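Local coordinates for protein beta-hexosaminidase Amuc_2018 (Akkermansia muciniphila, PDB 6JEB) that hydrolyses terminal non-reducing N-acetyl-D-hexosamine residues from N-acetyl-beta-D-hexosaminides such as chitobiose and N-glycans, by substrate-assisted catalysis, at residues G94-P99 against H125-D130. Residues are numbered along the deposited sequence; the frame is centred on the assembly and turned at random.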
ATOM      1  N   GLY A  94      -2.298  -5.064  -1.306  1.00 11.48           N
ATOM      2  CA  GLY A  94      -1.771  -4.050  -0.420  1.00 11.36           C
ATOM      3  C   GLY A  94      -2.488  -2.716  -0.468  1.00 11.68           C
ATOM      4  O   GLY A  94      -3.113  -2.342  -1.464  1.00 11.95           O
ATOM      5  N   LEU A  95      -2.385  -1.997   0.648  1.00 11.55           N
ATOM      6  CA  LEU A  95      -2.675  -0.572   0.717  1.00 11.28           C
ATOM      7  C   LEU A  95      -1.428   0.137   1.223  1.00 11.55           C
ATOM      8  O   LEU A  95      -0.658  -0.421   2.016  1.00 12.09           O
ATOM      9  CB  LEU A  95      -3.831  -0.265   1.692  1.00 11.68           C
ATOM     10  CG  LEU A  95      -5.204  -0.828   1.325  1.00 10.71           C
ATOM     11  CD1 LEU A  95      -6.214  -0.525   2.419  1.00 12.86           C
ATOM     12  CD2 LEU A  95      -5.679  -0.302  -0.031  1.00 13.22           C
ATOM     13  N   MET A  96      -1.217   1.362   0.750  1.00 11.56           N
ATOM     14  CA  MET A  96      -0.131   2.201   1.239  1.00 11.11           C
ATOM     15  C   MET A  96      -0.722   3.414   1.937  1.00 12.41           C
ATOM     16  O   MET A  96      -1.604   4.084   1.386  1.00 12.71           O
ATOM     17  CB  MET A  96       0.776   2.676   0.101  1.00 11.83           C
ATOM     18  CG  MET A  96       1.978   3.499   0.589  1.00 11.85           C
ATOM     19  SD  MET A  96       2.544   4.677  -0.645  1.00 12.85           S
ATOM     20  CE  MET A  96       1.335   5.981  -0.363  1.00 13.77           C
ATOM     21  N   VAL A  97      -0.241   3.692   3.144  1.00 11.52           N
ATOM     22  CA  VAL A  97      -0.559   4.936   3.833  1.00 12.21           C
ATOM     23  C   VAL A  97       0.640   5.868   3.746  1.00 10.71           C
ATOM     24  O   VAL A  97       1.780   5.443   3.519  1.00 11.50           O
ATOM     25  CB  VAL A  97      -1.015   4.724   5.298  1.00 11.77           C
ATOM     26  CG1 VAL A  97      -2.354   4.007   5.333  1.00 14.35           C
ATOM     27  CG2 VAL A  97       0.052   3.973   6.105  1.00 12.96           C
ATOM     28  N   ASP A  98       0.373   7.161   3.933  1.00 11.00           N
ATOM     29  CA  ASP A  98       1.339   8.228   3.677  1.00 11.08           C
ATOM     30  C   ASP A  98       1.462   9.116   4.911  1.00 11.41           C
ATOM     31  O   ASP A  98       1.072  10.291   4.899  1.00 12.16           O
ATOM     32  CB  ASP A  98       0.897   9.026   2.449  1.00 11.68           C
ATOM     33  CG  ASP A  98       1.880  10.114   2.043  1.00 12.00           C
ATOM     34  OD1 ASP A  98       3.002  10.201   2.599  1.00 12.34           O
ATOM     35  OD2 ASP A  98       1.508  10.884   1.132  1.00 12.01           O
ATOM     36  N   PRO A  99       2.023   8.586   6.002  1.00 11.13           N
ATOM     37  CA  PRO A  99       2.232   9.437   7.182  1.00 10.99           C
ATOM     38  C   PRO A  99       3.280  10.506   6.952  1.00 10.58           C
ATOM     39  O   PRO A  99       3.314  11.481   7.712  1.00 11.48           O
ATOM     40  CB  PRO A  99       2.662   8.445   8.269  1.00 10.72           C
ATOM     41  CG  PRO A  99       3.309   7.312   7.484  1.00 11.18           C
ATOM     42  CD  PRO A  99       2.464   7.197   6.232  1.00 10.73           C
ATOM     43  N   HIS A 125       1.862  -0.914   3.454  1.00 11.54           N
ATOM     44  CA  HIS A 125       3.072  -0.217   3.045  1.00 11.05           C
ATOM     45  C   HIS A 125       3.043   1.173   3.678  1.00 10.53           C
ATOM     46  O   HIS A 125       2.036   1.885   3.580  1.00 11.41           O
ATOM     47  CB  HIS A 125       3.047  -0.212   1.507  1.00 11.66           C
ATOM     48  CG  HIS A 125       3.969   0.749   0.820  1.00 11.38           C
ATOM     49  ND1 HIS A 125       3.855   0.996  -0.532  1.00 12.05           N
ATOM     50  CD2 HIS A 125       4.986   1.529   1.263  1.00 12.25           C
ATOM     51  CE1 HIS A 125       4.758   1.891  -0.893  1.00 13.21           C
ATOM     52  NE2 HIS A 125       5.456   2.231   0.177  1.00 12.46           N
ATOM     53  N   LEU A 126       4.116   1.520   4.396  1.00 11.12           N
ATOM     54  CA  LEU A 126       4.228   2.808   5.086  1.00 10.44           C
ATOM     55  C   LEU A 126       5.140   3.735   4.287  1.00 10.91           C
ATOM     56  O   LEU A 126       6.356   3.515   4.223  1.00 11.47           O
ATOM     57  CB  LEU A 126       4.809   2.630   6.489  1.00 11.90           C
ATOM     58  CG  LEU A 126       4.126   1.623   7.409  1.00 12.49           C
ATOM     59  CD1 LEU A 126       4.878   1.533   8.740  1.00 13.15           C
ATOM     60  CD2 LEU A 126       2.660   1.995   7.622  1.00 13.78           C
ATOM     61  N   HIS A 127       4.566   4.793   3.720  1.00 10.71           N
ATOM     62  CA  HIS A 127       5.362   5.813   3.038  1.00 10.73           C
ATOM     63  C   HIS A 127       5.844   6.761   4.132  1.00 10.68           C
ATOM     64  O   HIS A 127       5.172   7.730   4.491  1.00 11.77           O
ATOM     65  CB  HIS A 127       4.529   6.528   1.981  1.00 10.25           C
ATOM     66  CG  HIS A 127       5.332   7.406   1.079  1.00 10.86           C
ATOM     67  ND1 HIS A 127       6.065   6.915   0.018  1.00 11.12           N
ATOM     68  CD2 HIS A 127       5.523   8.748   1.081  1.00 11.20           C
ATOM     69  CE1 HIS A 127       6.676   7.915  -0.592  1.00 11.41           C
ATOM     70  NE2 HIS A 127       6.363   9.038   0.032  1.00 12.38           N
ATOM     71  N   LEU A 128       7.006   6.442   4.704  1.00 10.41           N
ATOM     72  CA  LEU A 128       7.464   7.081   5.934  1.00  9.80           C
ATOM     73  C   LEU A 128       8.187   8.400   5.704  1.00 11.25           C
ATOM     74  O   LEU A 128       8.350   9.173   6.660  1.00 11.85           O
ATOM     75  CB  LEU A 128       8.404   6.135   6.687  1.00 11.26           C
ATOM     76  CG  LEU A 128       7.744   4.903   7.318  1.00 11.09           C
ATOM     77  CD1 LEU A 128       8.788   3.835   7.639  1.00 13.47           C
ATOM     78  CD2 LEU A 128       6.976   5.278   8.583  1.00 13.86           C
ATOM     79  N   THR A 129       8.669   8.652   4.482  1.00 10.45           N
ATOM     80  CA  THR A 129       9.547   9.782   4.212  1.00 11.30           C
ATOM     81  C   THR A 129       9.145  10.457   2.910  1.00 11.01           C
ATOM     82  O   THR A 129       8.802   9.788   1.932  1.00 12.80           O
ATOM     83  CB  THR A 129      11.030   9.349   4.131  1.00 12.04           C
ATOM     84  OG1 THR A 129      11.260   8.627   2.918  1.00 14.03           O
ATOM     85  CG2 THR A 129      11.419   8.460   5.310  1.00 12.29           C
ATOM     86  N   ASP A 130       9.198  11.785   2.895  1.00 10.89           N
ATOM     87  CA  ASP A 130       8.960  12.524   1.660  1.00 10.67           C
ATOM     88  C   ASP A 130       9.454  13.958   1.833  1.00 11.10           C
ATOM     89  O   ASP A 130      10.272  14.244   2.717  1.00 12.51           O
ATOM     90  CB  ASP A 130       7.483  12.432   1.235  1.00 11.26           C
ATOM     91  CG  ASP A 130       7.322  12.494  -0.275  1.00 12.72           C
ATOM     92  OD1 ASP A 130       7.487  13.598  -0.842  1.00 12.82           O
ATOM     93  OD2 ASP A 130       7.074  11.433  -0.902  1.00 13.02           O
TER
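The carbonyl oxygen of His125 is gripped from strand 92-97 by two donors of unequal strength: Val97 N gives it a hydrogen bond of 2.9 Å, and the CA of Met96 adds a CA-H...O contact. His125 N bonds to Leu95 O and His127 N to Val97 O, in the pattern of parallel neighbouring strands, which are joined through helix 106-118 in a beta-alpha-beta crossover of the family 20 TIM barrel. On the face carrying Met96 and His125, the flexible, unbranched methionine runs alongside the imidazole, its CG over the ring centre. CG is anti to the backbone N (chi1 -177°), which sets that methylene 3.3 Å from the His125 ring centroid in a CH-pi contact. The nearly extended chi2 (-152°) carries SD over the same face, 3.9 Å from the centroid. SD also lies 3.8 Å from His127 CB. Histidine suits this buried place because its flat ring accepts the methionine while both nitrogens find partners, ND1 in His396 and NE2 in Glu187. An alanine in place of His125 would probably open a gap beneath Met96 and leave Glu187 and His396 each short of a polar partner. On the other face, branched Val97 and Leu126 meet through CG2 and CD2 at 3.6 Å, with Phe112 of the crossover helix against Val97. Asp98 OD1 makes a close edge contact with His127 CD2 (3.3 Å), not a hydrogen bond, its carboxylate nearly perpendicular to the ring. Two ring nitrogens let His127 bridge Asp130 and Glu187: NE2 donates in its ring plane to the anti lone pair of Asp130 OD2 at 2.7 Å, and ND1 bonds to Glu187. Asp130 OD1 bonds to His193, its charge-relay partner, and the carboxylates of Asp98 and Asp130 both pair with substrate-binding Arg101; this buried polar network probably helps to position catalytic and substrate-binding groups at the strands' C-terminal ends.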